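Local coordinates for vascular protein tyrosine phosphatase 1 (Rattus norvegicus, PDB 3I36), which probably hydrolyses phosphotyrosine in proteins to tyrosine and phosphate, the chain being the catalytic domain of a membrane-spanning receptor-type phosphatase, at residues A[102-105]-A[111-114]; A[127-132]-A[164-169]; A[131-136]-A[189-194]; A[240-245]-A[252-257]. All coordinates share one frame; numbering follows the deposited sequence. Where two conformers were deposited one is given.

Contact 1: residues A[102-105]-A[111-114]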
loop_
_atom_site.group_PDB
_atom_site.type_symbol
_atom_site.label_atom_id
_atom_site.label_comp_id
_atom_site.label_asym_id
_atom_site.label_seq_id
_atom_site.Cartn_x
_atom_site.Cartn_y
_atom_site.Cartn_z
ATOM N N ALA A 102 1.840 10.211 -2.947
ATOM C CA ALA A 102 2.163 9.208 -1.943
ATOM C C ALA A 102 1.896 9.813 -0.585
ATOM O O ALA A 102 2.078 11.017 -0.376
ATOM C CB ALA A 102 3.636 8.792 -2.044
ATOM N N ASN A 103 1.472 8.975 0.352
ATOM C CA ASN A 103 1.288 9.424 1.722
ATOM C C ASN A 103 1.858 8.391 2.659
ATOM O O ASN A 103 1.798 7.195 2.378
ATOM C CB ASN A 103 -0.194 9.560 2.055
ATOM C CG ASN A 103 -0.861 10.625 1.244
ATOM O OD1 ASN A 103 -0.874 11.806 1.619
ATOM N ND2 ASN A 103 -1.418 10.223 0.126
ATOM N N TYR A 104 2.376 8.864 3.784
ATOM C CA TYR A 104 2.751 7.972 4.861
ATOM C C TYR A 104 1.472 7.424 5.437
ATOM O O TYR A 104 0.549 8.171 5.721
ATOM C CB TYR A 104 3.484 8.732 5.945
ATOM C CG TYR A 104 4.762 9.333 5.464
ATOM C CD1 TYR A 104 5.900 8.554 5.296
ATOM C CD2 TYR A 104 4.839 10.688 5.177
ATOM C CE1 TYR A 104 7.090 9.122 4.845
ATOM C CE2 TYR A 104 6.006 11.256 4.740
ATOM C CZ TYR A 104 7.129 10.474 4.577
ATOM O OH TYR A 104 8.286 11.064 4.127
ATOM N N MET A 105 1.425 6.115 5.623
ATOM C CA MET A 105 0.265 5.490 6.220
ATOM C C MET A 105 0.742 4.812 7.480
ATOM O O MET A 105 1.742 4.081 7.464
ATOM C CB MET A 105 -0.337 4.460 5.264
ATOM C CG MET A 105 -0.378 4.940 3.829
ATOM S SD MET A 105 -1.516 6.318 3.591
ATOM C CE MET A 105 -2.912 5.580 4.445
ATOM N N LYS A 111 3.608 5.724 12.703
ATOM C CA LYS A 111 2.865 6.561 11.791
ATOM C C LYS A 111 3.456 6.469 10.390
ATOM O O LYS A 111 2.819 6.828 9.411
ATOM C CB LYS A 111 2.923 8.005 12.299
ATOM C CG LYS A 111 2.055 8.991 11.543
ATOM C CD LYS A 111 2.105 10.377 12.189
ATOM C CE LYS A 111 3.301 11.188 11.717
ATOM N NZ LYS A 111 3.218 12.603 12.195
ATOM N N LYS A 112 4.686 5.991 10.283
ATOM C CA LYS A 112 5.311 5.945 8.965
ATOM C C LYS A 112 5.709 4.538 8.540
ATOM O O LYS A 112 6.653 4.354 7.766
ATOM C CB LYS A 112 6.523 6.869 8.927
ATOM C CG LYS A 112 6.199 8.345 9.080
ATOM C CD LYS A 112 7.456 9.181 8.850
ATOM C CE LYS A 112 7.134 10.653 8.679
ATOM N NZ LYS A 112 8.374 11.446 8.464
ATOM N N ASP A 113 4.971 3.547 9.024
ATOM C CA ASP A 113 5.274 2.160 8.673
ATOM C C ASP A 113 5.149 1.929 7.191
ATOM O O ASP A 113 5.802 1.051 6.635
ATOM C CB ASP A 113 4.339 1.204 9.398
ATOM C CG ASP A 113 4.654 1.111 10.863
ATOM O OD1 ASP A 113 3.823 0.552 11.594
ATOM O OD2 ASP A 113 5.731 1.613 11.269
ATOM N N PHE A 114 4.280 2.699 6.552
ATOM C CA PHE A 114 4.015 2.495 5.143
ATOM C C PHE A 114 4.076 3.800 4.403
ATOM O O PHE A 114 3.844 4.853 4.964
ATOM C CB PHE A 114 2.604 1.936 4.929
ATOM C CG PHE A 114 2.411 0.566 5.475
ATOM C CD1 PHE A 114 1.891 0.385 6.741
ATOM C CD2 PHE A 114 2.757 -0.550 4.722
ATOM C CE1 PHE A 114 1.700 -0.888 7.246
ATOM C CE2 PHE A 114 2.569 -1.826 5.228
ATOM C CZ PHE A 114 2.035 -1.990 6.485
#

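Contact 2: residues A[127-132]-A[164-169]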
loop_
_atom_site.group_PDB
_atom_site.type_symbol
_atom_site.label_atom_id
_atom_site.label_comp_id
_atom_site.label_asym_id
_atom_site.label_seq_id
_atom_site.Cartn_x
_atom_site.Cartn_y
_atom_site.Cartn_z
ATOM N N ASP A 127 10.911 10.403 -9.728
ATOM C CA ASP A 127 10.335 10.775 -8.449
ATOM C C ASP A 127 10.117 9.543 -7.583
ATOM O O ASP A 127 10.394 9.551 -6.387
ATOM C CB ASP A 127 8.984 11.434 -8.679
ATOM C CG ASP A 127 9.108 12.806 -9.296
ATOM O OD1 ASP A 127 10.240 13.355 -9.339
ATOM O OD2 ASP A 127 8.069 13.327 -9.722
ATOM N N PHE A 128 9.601 8.487 -8.202
ATOM C CA PHE A 128 9.324 7.264 -7.485
ATOM C C PHE A 128 10.586 6.729 -6.833
ATOM O O PHE A 128 10.606 6.441 -5.635
ATOM C CB PHE A 128 8.755 6.227 -8.442
ATOM C CG PHE A 128 8.419 4.932 -7.797
ATOM C CD1 PHE A 128 7.170 4.726 -7.229
ATOM C CD2 PHE A 128 9.346 3.903 -7.766
ATOM C CE1 PHE A 128 6.851 3.500 -6.645
ATOM C CE2 PHE A 128 9.039 2.690 -7.175
ATOM C CZ PHE A 128 7.788 2.491 -6.611
ATOM N N TRP A 129 11.644 6.585 -7.618
ATOM C CA TRP A 129 12.889 6.071 -7.068
ATOM C C TRP A 129 13.538 7.042 -6.096
ATOM O O TRP A 129 14.215 6.631 -5.154
ATOM C CB TRP A 129 13.844 5.655 -8.176
ATOM C CG TRP A 129 13.380 4.397 -8.798
ATOM C CD1 TRP A 129 12.758 4.254 -10.001
ATOM C CD2 TRP A 129 13.429 3.098 -8.206
ATOM N NE1 TRP A 129 12.445 2.929 -10.216
ATOM C CE2 TRP A 129 12.847 2.198 -9.128
ATOM C CE3 TRP A 129 13.921 2.601 -6.992
ATOM C CZ2 TRP A 129 12.743 0.832 -8.871
ATOM C CZ3 TRP A 129 13.811 1.242 -6.733
ATOM C CH2 TRP A 129 13.231 0.374 -7.672
ATOM N N ARG A 130 13.312 8.327 -6.303
ATOM C CA ARG A 130 13.848 9.316 -5.386
ATOM C C ARG A 130 13.161 9.141 -4.035
ATOM O O ARG A 130 13.790 9.240 -2.990
ATOM C CB ARG A 130 13.661 10.733 -5.930
ATOM C CG ARG A 130 14.468 11.775 -5.172
ATOM C CD ARG A 130 14.701 13.027 -6.010
ATOM N NE ARG A 130 13.472 13.504 -6.619
ATOM C CZ ARG A 130 12.781 14.551 -6.186
ATOM N NH1 ARG A 130 11.667 14.905 -6.803
ATOM N NH2 ARG A 130 13.202 15.231 -5.135
ATOM N N MET A 131 11.873 8.827 -4.063
ATOM C CA MET A 131 11.144 8.587 -2.826
ATOM C C MET A 131 11.676 7.318 -2.185
ATOM O O MET A 131 11.929 7.263 -0.983
ATOM C CB MET A 131 9.673 8.396 -3.108
ATOM C CG MET A 131 8.910 8.012 -1.859
ATOM S SD MET A 131 7.136 8.114 -2.088
ATOM C CE MET A 131 6.817 6.735 -3.172
ATOM N N VAL A 132 11.820 6.284 -3.001
ATOM C CA VAL A 132 12.355 5.028 -2.517
ATOM C C VAL A 132 13.670 5.295 -1.823
ATOM O O VAL A 132 13.907 4.811 -0.723
ATOM C CB VAL A 132 12.585 4.028 -3.663
ATOM C CG1 VAL A 132 13.561 2.917 -3.218
ATOM C CG2 VAL A 132 11.259 3.427 -4.092
ATOM N N GLN A 164 19.578 0.321 -14.378
ATOM C CA GLN A 164 18.992 1.499 -15.001
ATOM C C GLN A 164 19.124 2.671 -14.050
ATOM O O GLN A 164 18.991 2.514 -12.839
ATOM C CB GLN A 164 17.516 1.281 -15.329
ATOM C CG GLN A 164 17.264 0.176 -16.319
ATOM C CD GLN A 164 15.874 0.233 -16.902
ATOM O OE1 GLN A 164 15.346 -0.775 -17.371
ATOM N NE2 GLN A 164 15.269 1.420 -16.880
ATOM N N ASP A 165 19.386 3.842 -14.608
ATOM C CA ASP A 165 19.434 5.061 -13.824
ATOM C C ASP A 165 18.075 5.716 -13.863
ATOM O O ASP A 165 17.492 5.889 -14.933
ATOM C CB ASP A 165 20.476 6.024 -14.385
ATOM C CG ASP A 165 20.248 6.334 -15.858
ATOM O OD1 ASP A 165 20.335 5.396 -16.682
ATOM O OD2 ASP A 165 19.979 7.513 -16.194
ATOM N N TYR A 166 17.561 6.058 -12.686
ATOM C CA TYR A 166 16.388 6.900 -12.586
ATOM C C TYR A 166 16.827 8.163 -11.880
ATOM O O TYR A 166 16.868 8.200 -10.664
ATOM C CB TYR A 166 15.304 6.194 -11.776
ATOM C CG TYR A 166 15.009 4.810 -12.298
ATOM C CD1 TYR A 166 14.009 4.602 -13.235
ATOM C CD2 TYR A 166 15.739 3.713 -11.859
ATOM C CE1 TYR A 166 13.735 3.335 -13.720
ATOM C CE2 TYR A 166 15.474 2.442 -12.338
ATOM C CZ TYR A 166 14.478 2.258 -13.273
ATOM O OH TYR A 166 14.209 0.993 -13.751
ATOM N N GLY A 167 17.173 9.193 -12.644
ATOM C CA GLY A 167 17.836 10.343 -12.065
ATOM C C GLY A 167 19.123 9.901 -11.383
ATOM O O GLY A 167 19.930 9.204 -11.990
ATOM N N ASP A 168 19.308 10.283 -10.121
ATOM C CA ASP A 168 20.535 9.950 -9.391
ATOM C C ASP A 168 20.505 8.542 -8.835
ATOM O O ASP A 168 21.490 8.070 -8.263
ATOM C CB ASP A 168 20.753 10.914 -8.227
ATOM C CG ASP A 168 21.075 12.310 -8.682
ATOM O OD1 ASP A 168 21.753 12.457 -9.720
ATOM O OD2 ASP A 168 20.653 13.258 -7.988
ATOM N N ILE A 169 19.370 7.873 -8.974
ATOM C CA ILE A 169 19.231 6.563 -8.378
ATOM C C ILE A 169 19.435 5.470 -9.413
ATOM O O ILE A 169 18.775 5.448 -10.455
ATOM C CB ILE A 169 17.869 6.385 -7.719
ATOM C CG1 ILE A 169 17.646 7.492 -6.683
ATOM C CG2 ILE A 169 17.781 4.990 -7.077
ATOM C CD1 ILE A 169 18.752 7.564 -5.632
#

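Contact 3: residues A[131-136]-A[189-194]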
loop_
_atom_site.group_PDB
_atom_site.type_symbol
_atom_site.label_atom_id
_atom_site.label_comp_id
_atom_site.label_asym_id
_atom_site.label_seq_id
_atom_site.Cartn_x
_atom_site.Cartn_y
_atom_site.Cartn_z
ATOM N N MET A 131 11.873 8.827 -4.063
ATOM C CA MET A 131 11.144 8.587 -2.826
ATOM C C MET A 131 11.676 7.318 -2.185
ATOM O O MET A 131 11.929 7.263 -0.983
ATOM C CB MET A 131 9.673 8.396 -3.108
ATOM C CG MET A 131 8.910 8.012 -1.859
ATOM S SD MET A 131 7.136 8.114 -2.088
ATOM C CE MET A 131 6.817 6.735 -3.172
ATOM N N VAL A 132 11.820 6.284 -3.001
ATOM C CA VAL A 132 12.355 5.028 -2.517
ATOM C C VAL A 132 13.670 5.295 -1.823
ATOM O O VAL A 132 13.907 4.811 -0.723
ATOM C CB VAL A 132 12.585 4.028 -3.663
ATOM C CG1 VAL A 132 13.561 2.917 -3.218
ATOM C CG2 VAL A 132 11.259 3.427 -4.092
ATOM N N TRP A 133 14.528 6.078 -2.466
ATOM C CA TRP A 133 15.846 6.336 -1.901
ATOM C C TRP A 133 15.764 7.210 -0.660
ATOM O O TRP A 133 16.250 6.854 0.417
ATOM C CB TRP A 133 16.777 7.016 -2.896
ATOM C CG TRP A 133 18.072 7.233 -2.224
ATOM C CD1 TRP A 133 18.544 8.394 -1.679
ATOM C CD2 TRP A 133 19.027 6.219 -1.901
ATOM N NE1 TRP A 133 19.766 8.169 -1.079
ATOM C CE2 TRP A 133 20.076 6.838 -1.199
ATOM C CE3 TRP A 133 19.098 4.845 -2.162
ATOM C CZ2 TRP A 133 21.195 6.133 -0.758
ATOM C CZ3 TRP A 133 20.212 4.140 -1.719
ATOM C CH2 TRP A 133 21.245 4.789 -1.024
ATOM N N GLU A 134 15.142 8.368 -0.809
ATOM C CA GLU A 134 15.157 9.350 0.260
ATOM C C GLU A 134 14.397 8.894 1.481
ATOM O O GLU A 134 14.682 9.326 2.588
ATOM C CB GLU A 134 14.589 10.674 -0.231
ATOM C CG GLU A 134 15.474 11.303 -1.290
ATOM C CD GLU A 134 14.911 12.597 -1.808
ATOM O OE1 GLU A 134 13.848 13.036 -1.310
ATOM O OE2 GLU A 134 15.543 13.165 -2.713
ATOM N N LYS A 135 13.407 8.042 1.273
ATOM C CA LYS A 135 12.569 7.651 2.393
ATOM C C LYS A 135 12.947 6.287 2.947
ATOM O O LYS A 135 12.227 5.732 3.761
ATOM C CB LYS A 135 11.094 7.711 2.022
ATOM C CG LYS A 135 10.665 9.074 1.521
ATOM C CD LYS A 135 11.125 10.200 2.465
ATOM C CE LYS A 135 10.610 11.560 1.976
ATOM N NZ LYS A 135 11.231 12.716 2.685
ATOM N N ASN A 136 14.089 5.765 2.515
ATOM C CA ASN A 136 14.671 4.613 3.180
ATOM C C ASN A 136 13.842 3.361 2.943
ATOM O O ASN A 136 13.721 2.513 3.820
ATOM C CB ASN A 136 14.774 4.890 4.684
ATOM C CG ASN A 136 15.749 3.973 5.374
ATOM O OD1 ASN A 136 16.783 3.640 4.812
ATOM N ND2 ASN A 136 15.422 3.555 6.601
ATOM N N VAL A 189 19.756 -0.809 -4.785
ATOM C CA VAL A 189 19.441 0.568 -5.098
ATOM C C VAL A 189 20.615 1.417 -4.676
ATOM O O VAL A 189 21.059 1.355 -3.537
ATOM C CB VAL A 189 18.204 1.047 -4.349
ATOM C CG1 VAL A 189 17.876 2.467 -4.760
ATOM C CG2 VAL A 189 17.047 0.122 -4.645
ATOM N N LYS A 190 21.118 2.212 -5.605
ATOM C CA LYS A 190 22.285 3.020 -5.334
ATOM C C LYS A 190 22.023 4.468 -5.679
ATOM O O LYS A 190 21.432 4.789 -6.711
ATOM C CB LYS A 190 23.455 2.512 -6.164
ATOM C CG LYS A 190 24.797 3.096 -5.796
ATOM C CD LYS A 190 25.879 2.369 -6.587
ATOM C CE LYS A 190 27.274 2.741 -6.134
ATOM N NZ LYS A 190 28.281 1.932 -6.888
ATOM N N ASN A 191 22.470 5.343 -4.799
ATOM C CA ASN A 191 22.528 6.742 -5.123
ATOM C C ASN A 191 23.897 7.029 -5.718
ATOM O O ASN A 191 24.922 6.983 -5.026
ATOM C CB ASN A 191 22.282 7.591 -3.885
ATOM C CG ASN A 191 22.217 9.068 -4.206
ATOM O OD1 ASN A 191 22.989 9.569 -5.019
ATOM N ND2 ASN A 191 21.294 9.771 -3.567
ATOM N N MET A 192 23.912 7.316 -7.012
ATOM C CA MET A 192 25.156 7.538 -7.736
ATOM C C MET A 192 25.891 8.787 -7.253
ATOM O O MET A 192 27.111 8.878 -7.368
ATOM C CB MET A 192 24.880 7.619 -9.238
ATOM C CG MET A 192 24.305 6.333 -9.808
ATOM S SD MET A 192 25.387 4.914 -9.518
ATOM C CE MET A 192 26.644 5.201 -10.771
ATOM N N GLN A 193 25.150 9.748 -6.712
ATOM C CA GLN A 193 25.770 10.956 -6.177
ATOM C C GLN A 193 26.554 10.670 -4.895
ATOM O O GLN A 193 27.587 11.286 -4.638
ATOM C CB GLN A 193 24.722 12.046 -5.930
ATOM N N SER A 194 26.070 9.735 -4.084
ATOM C CA SER A 194 26.654 9.539 -2.764
ATOM C C SER A 194 27.418 8.230 -2.640
ATOM O O SER A 194 28.142 8.031 -1.673
ATOM C CB SER A 194 25.559 9.556 -1.707
ATOM O OG SER A 194 24.652 8.504 -1.972
#

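Contact 4: residues A[240-245]-A[252-257]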
loop_
_atom_site.group_PDB
_atom_site.type_symbol
_atom_site.label_atom_id
_atom_site.label_comp_id
_atom_site.label_asym_id
_atom_site.label_seq_id
_atom_site.Cartn_x
_atom_site.Cartn_y
_atom_site.Cartn_z
ATOM N N ILE A 240 7.357 0.630 4.377
ATOM C CA ILE A 240 7.083 -0.290 3.287
ATOM C C ILE A 240 6.329 0.520 2.252
ATOM O O ILE A 240 5.304 1.137 2.553
ATOM C CB ILE A 240 6.210 -1.476 3.731
ATOM C CG1 ILE A 240 6.907 -2.234 4.875
ATOM C CG2 ILE A 240 5.920 -2.412 2.546
ATOM C CD1 ILE A 240 5.968 -3.143 5.605
ATOM N N LEU A 241 6.841 0.526 1.033
ATOM C CA LEU A 241 6.188 1.284 -0.019
ATOM C C LEU A 241 5.190 0.327 -0.642
ATOM O O LEU A 241 5.555 -0.739 -1.131
ATOM C CB LEU A 241 7.207 1.760 -1.041
ATOM C CG LEU A 241 6.722 2.667 -2.172
ATOM C CD1 LEU A 241 7.936 3.127 -2.944
ATOM C CD2 LEU A 241 5.765 1.955 -3.118
ATOM N N VAL A 242 3.921 0.692 -0.581
ATOM C CA VAL A 242 2.877 -0.178 -1.094
ATOM C C VAL A 242 2.161 0.575 -2.177
ATOM O O VAL A 242 1.860 1.745 -2.017
ATOM C CB VAL A 242 1.875 -0.563 -0.012
ATOM C CG1 VAL A 242 0.845 -1.576 -0.573
ATOM C CG2 VAL A 242 2.604 -1.162 1.167
ATOM N N HIS A 243 1.928 -0.078 -3.309
ATOM C CA HIS A 243 1.193 0.586 -4.373
ATOM C C HIS A 243 0.453 -0.442 -5.187
ATOM O O HIS A 243 0.826 -1.617 -5.220
ATOM C CB HIS A 243 2.125 1.384 -5.279
ATOM C CG HIS A 243 2.939 0.527 -6.194
ATOM N ND1 HIS A 243 2.495 0.143 -7.438
ATOM C CD2 HIS A 243 4.161 -0.036 -6.036
ATOM C CE1 HIS A 243 3.415 -0.609 -8.022
ATOM N NE2 HIS A 243 4.433 -0.740 -7.190
ATOM N N CYS A 244 -0.619 0.005 -5.822
ATOM C CA CYS A 244 -1.273 -0.774 -6.850
ATOM C C CYS A 244 -1.334 0.207 -8.003
ATOM O O CYS A 244 -0.298 0.713 -8.432
ATOM C CB CYS A 244 -2.666 -1.219 -6.393
ATOM S SG CYS A 244 -3.541 0.025 -5.379
ATOM N N SER A 245 -2.537 0.512 -8.473
ATOM C CA SER A 245 -2.778 1.523 -9.497
ATOM C C SER A 245 -2.780 2.913 -8.870
ATOM O O SER A 245 -1.869 3.737 -9.019
ATOM C CB SER A 245 -4.167 1.274 -10.111
ATOM O OG SER A 245 -5.196 1.243 -9.109
ATOM N N GLY A 252 -4.615 -0.134 0.270
ATOM C CA GLY A 252 -5.210 0.079 1.578
ATOM C C GLY A 252 -5.602 -1.243 2.188
ATOM O O GLY A 252 -5.484 -1.451 3.386
ATOM N N THR A 253 -6.095 -2.145 1.350
ATOM C CA THR A 253 -6.489 -3.459 1.823
ATOM C C THR A 253 -5.277 -4.190 2.388
ATOM O O THR A 253 -5.321 -4.728 3.486
ATOM C CB THR A 253 -7.152 -4.264 0.692
ATOM O OG1 THR A 253 -8.292 -3.539 0.225
ATOM C CG2 THR A 253 -7.603 -5.635 1.179
ATOM N N PHE A 254 -4.183 -4.176 1.647
ATOM C CA PHE A 254 -2.987 -4.843 2.108
ATOM C C PHE A 254 -2.501 -4.228 3.425
ATOM O O PHE A 254 -2.169 -4.932 4.384
ATOM C CB PHE A 254 -1.896 -4.728 1.067
ATOM C CG PHE A 254 -0.590 -5.285 1.529
ATOM C CD1 PHE A 254 -0.320 -6.633 1.383
ATOM C CD2 PHE A 254 0.335 -4.479 2.146
ATOM C CE1 PHE A 254 0.861 -7.166 1.819
ATOM C CE2 PHE A 254 1.533 -5.009 2.597
ATOM C CZ PHE A 254 1.790 -6.364 2.420
ATOM N N ILE A 255 -2.455 -2.905 3.474
ATOM C CA ILE A 255 -1.964 -2.256 4.680
ATOM C C ILE A 255 -2.867 -2.594 5.855
ATOM O O ILE A 255 -2.398 -2.919 6.960
ATOM C CB ILE A 255 -1.879 -0.746 4.507
ATOM C CG1 ILE A 255 -0.741 -0.403 3.539
ATOM C CG2 ILE A 255 -1.669 -0.074 5.881
ATOM C CD1 ILE A 255 -0.657 1.069 3.239
ATOM N N ALA A 256 -4.171 -2.555 5.615
ATOM C CA ALA A 256 -5.117 -2.859 6.687
ATOM C C ALA A 256 -4.933 -4.292 7.156
ATOM O O ALA A 256 -4.956 -4.564 8.350
ATOM C CB ALA A 256 -6.555 -2.632 6.220
ATOM N N ILE A 257 -4.741 -5.218 6.222
ATOM C CA ILE A 257 -4.580 -6.612 6.611
ATOM C C ILE A 257 -3.346 -6.745 7.497
ATOM O O ILE A 257 -3.338 -7.454 8.504
ATOM C CB ILE A 257 -4.347 -7.480 5.376
ATOM C CG1 ILE A 257 -5.648 -7.652 4.597
ATOM C CG2 ILE A 257 -3.768 -8.832 5.772
ATOM C CD1 ILE A 257 -5.427 -8.287 3.228
#

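Contact 1: residues A[102-105]-A[111-114]
Lys112 lays its side chain across one face of the Tyr104 ring. The chain runs straight beyond CG, and this carries CE to a point over the middle of the ring, 3.9 Å from the centroid and only 2° off the normal, a CH-pi contact. NZ follows 4.5 Å from the same centroid, still over the face, so the ammonium adds a cation-pi interaction to the packing of the methylenes. Nearer the backbone, Lys112 CG rests 3.8 Å from Tyr104 CD1.

The main chains beside this pair are joined by two hydrogen bonds between Met105 and Phe114. Met105 N gives a nearly straight one to Phe114 O (2.8 Å), arriving well above the carbonyl plane; Phe114 N returns a more bent one to Met105 O at 3.0 Å. Phe114 O also receives a CA-H...O contact from Tyr104 CA at 3.3 Å. Met105 CB and Phe114 CB lie 3.9 Å apart on the same face of the sheet, and Met105 O sits at the edge of the Phe114 ring, in its plane.

Farther out, the carboxylate of Asp113 turns back into the connecting loop, where it bonds Ser110 OG and His109 N. Ile255 of helix 249-267 covers both Met105 and Phe114. The Tyr104 side chain, off that face of the sheet, also packs on Val87 and Lys135.

Met105 and Phe114 are thus a hydrogen-bonded antiparallel pair closing a beta hairpin, whose strands 102-105 and 114-117 form one margin of the mixed central sheet of the tyrosine phosphatase fold.

Contact 2: residues A[127-132]-A[164-169]
Trp129 and Ile169 mark where the backbones come nearest, 6.5 Å between their CA atoms, with helix 125-134 passing a tight hairpin. A type II' turn runs from Tyr166 to Ile169, with Gly167 at positive phi. Tyr166 N to Ile169 O (2.6 Å) and Ile169 N to Tyr166 O close it, and both end residues direct their CB atoms at the helix.

No hydrogen bond crosses the gap; the grip is aromatic and apolar. The five-membered ring of Trp129 stacks face to face on the Tyr166 ring, centroids 3.9 Å apart and planes inclined by 28°. Because of that tilt the closest approach is at one corner, Trp129 CD1 to Tyr166 CG at 3.3 Å, while Trp129 NE1 stands 3.7 Å from Tyr166 CZ. Phe128 CD2 lies over the opposite face of the indole. Beside the stack, nearer the helix backbone, Ile169 CB packs against Trp129 CB at 4.1 Å, and its CG1, anti to the carbonyl carbon (chi1 -56°), reaches Trp129 O.

The indole N-H is taken up by Tyr157 O, which fixes the ring's rotation. Val189 of strand 182-191 touches both Trp129 and Ile169, so this side of the helix meets the sheet margin near strand 164-166, while Phe128, Met131 and Val132 pack on Leu241 of strand 240-243.

Contact 3: residues A[131-136]-A[189-194]
Trp133 and Asn191 meet through a CH-pi contact. Asn191 CB sits over one face of the indole, 3.9 Å from the centroid of the six-membered ring, displaced toward the rim. Holding CG anti to its own backbone N (chi1 180°), Trp133 swings the ring out from the helix and over strand 182-191. The Asn191 amide stands steeply to the indole, the planes 73° apart.

Apolar packing takes the other end of the ring, where Val189 CG1 lies 3.7 Å from Trp133 CE3.

Polar atoms make no hydrogen bond across the contact. Val189 O, set obliquely to the ring, comes within 3.4 Å of Trp133 CZ3. Trp133 NE1 and Asn191 ND2 approach to 3.3 Å, but both are donors, so the pair is mere proximity. Asn191 spends its OD1 within its own segment: Ser194 N donates to it at 3.2 Å from above the carbonyl plane, an Asx motif that ties the amide oxygen to the turn after the strand, and Gln193 N adds a weak bond. On the helix side a Schellman motif terminates the helix: Asn136, at positive phi, is the C-prime residue, with Val137 N bonded to Val132 O and Asn136 N to Trp133 O.

The His198 ring of strand 196-205 meets that of Trp133, the planes about 15° apart, while Ile169 of strand 169-178 touches Trp133, Val189 and Asn191. The C-terminal turn of helix 125-134 thereby lies across three successive antiparallel strands of the sheet.

Contact 4: residues A[240-245]-A[252-257]
Phe254, on the first turns of helix 249-267, is met by Val242 from the strand, its CD2 4.0 Å from Val242 CG1 and 4.1 Å from Val242 CG2. Both methyls come to this one ring atom from the strand side, CG1 obliquely to the ring. Having CG anti to the backbone N (chi1 175°) sends the Phe254 ring toward the strand, and Arg224 of helix 218-231 touches it as well.

Between strand 240-243 and this helix runs the P-loop of the protein tyrosine phosphatases. It begins with Cys244, the probable phosphocysteine nucleophile, and Ser245, and continues to Arg250, all likely substrate-binding residues. Strand, loop and helix form the family's signature beta-loop-alpha unit, and the Val242 contact is its apolar seam, two residues ahead of Cys244. On the strand's other side His243 donates a straight hydrogen bond from ND1 to Cys244 O (3.0 Å), in the plane of both groups and on a carbonyl lone pair, while its NE2 is bonded to Tyr157 OH; the imidazole is therefore held from two ends and ties down the backbone carbonyl of Cys244.

Ile255 comes next along the helix. Its CB points to the flank, but the end of the side chain comes nearer, CG1 4.2 Å from Val242 CG2. Ile257 packs instead on Leu220 and Leu296.

Overall arrangement
All four contacts bear on the one mixed sheet of the catalytic domain. Along the chain, contact 1 closes before contacts 2 and 3 open from helix 125-134, and contact 4 follows last. Contacts 1 and 4 are centrally placed, centres about 10 Å apart: Phe114 packs on Val242 and Ile255, and strand 114-117 runs next to strand 240-243. Contacts 2 and 3, about 7 Å apart, lie toward the margin with strand 164-166, their centres about 21 and 22 Å from that of contact 4. Helix 125-134 bridges the two groups, since Val132 and Met131 touch Leu241 on the sheet face opposite helix 249-267. The strand leading to the catalytic loop is thus sandwiched between helices.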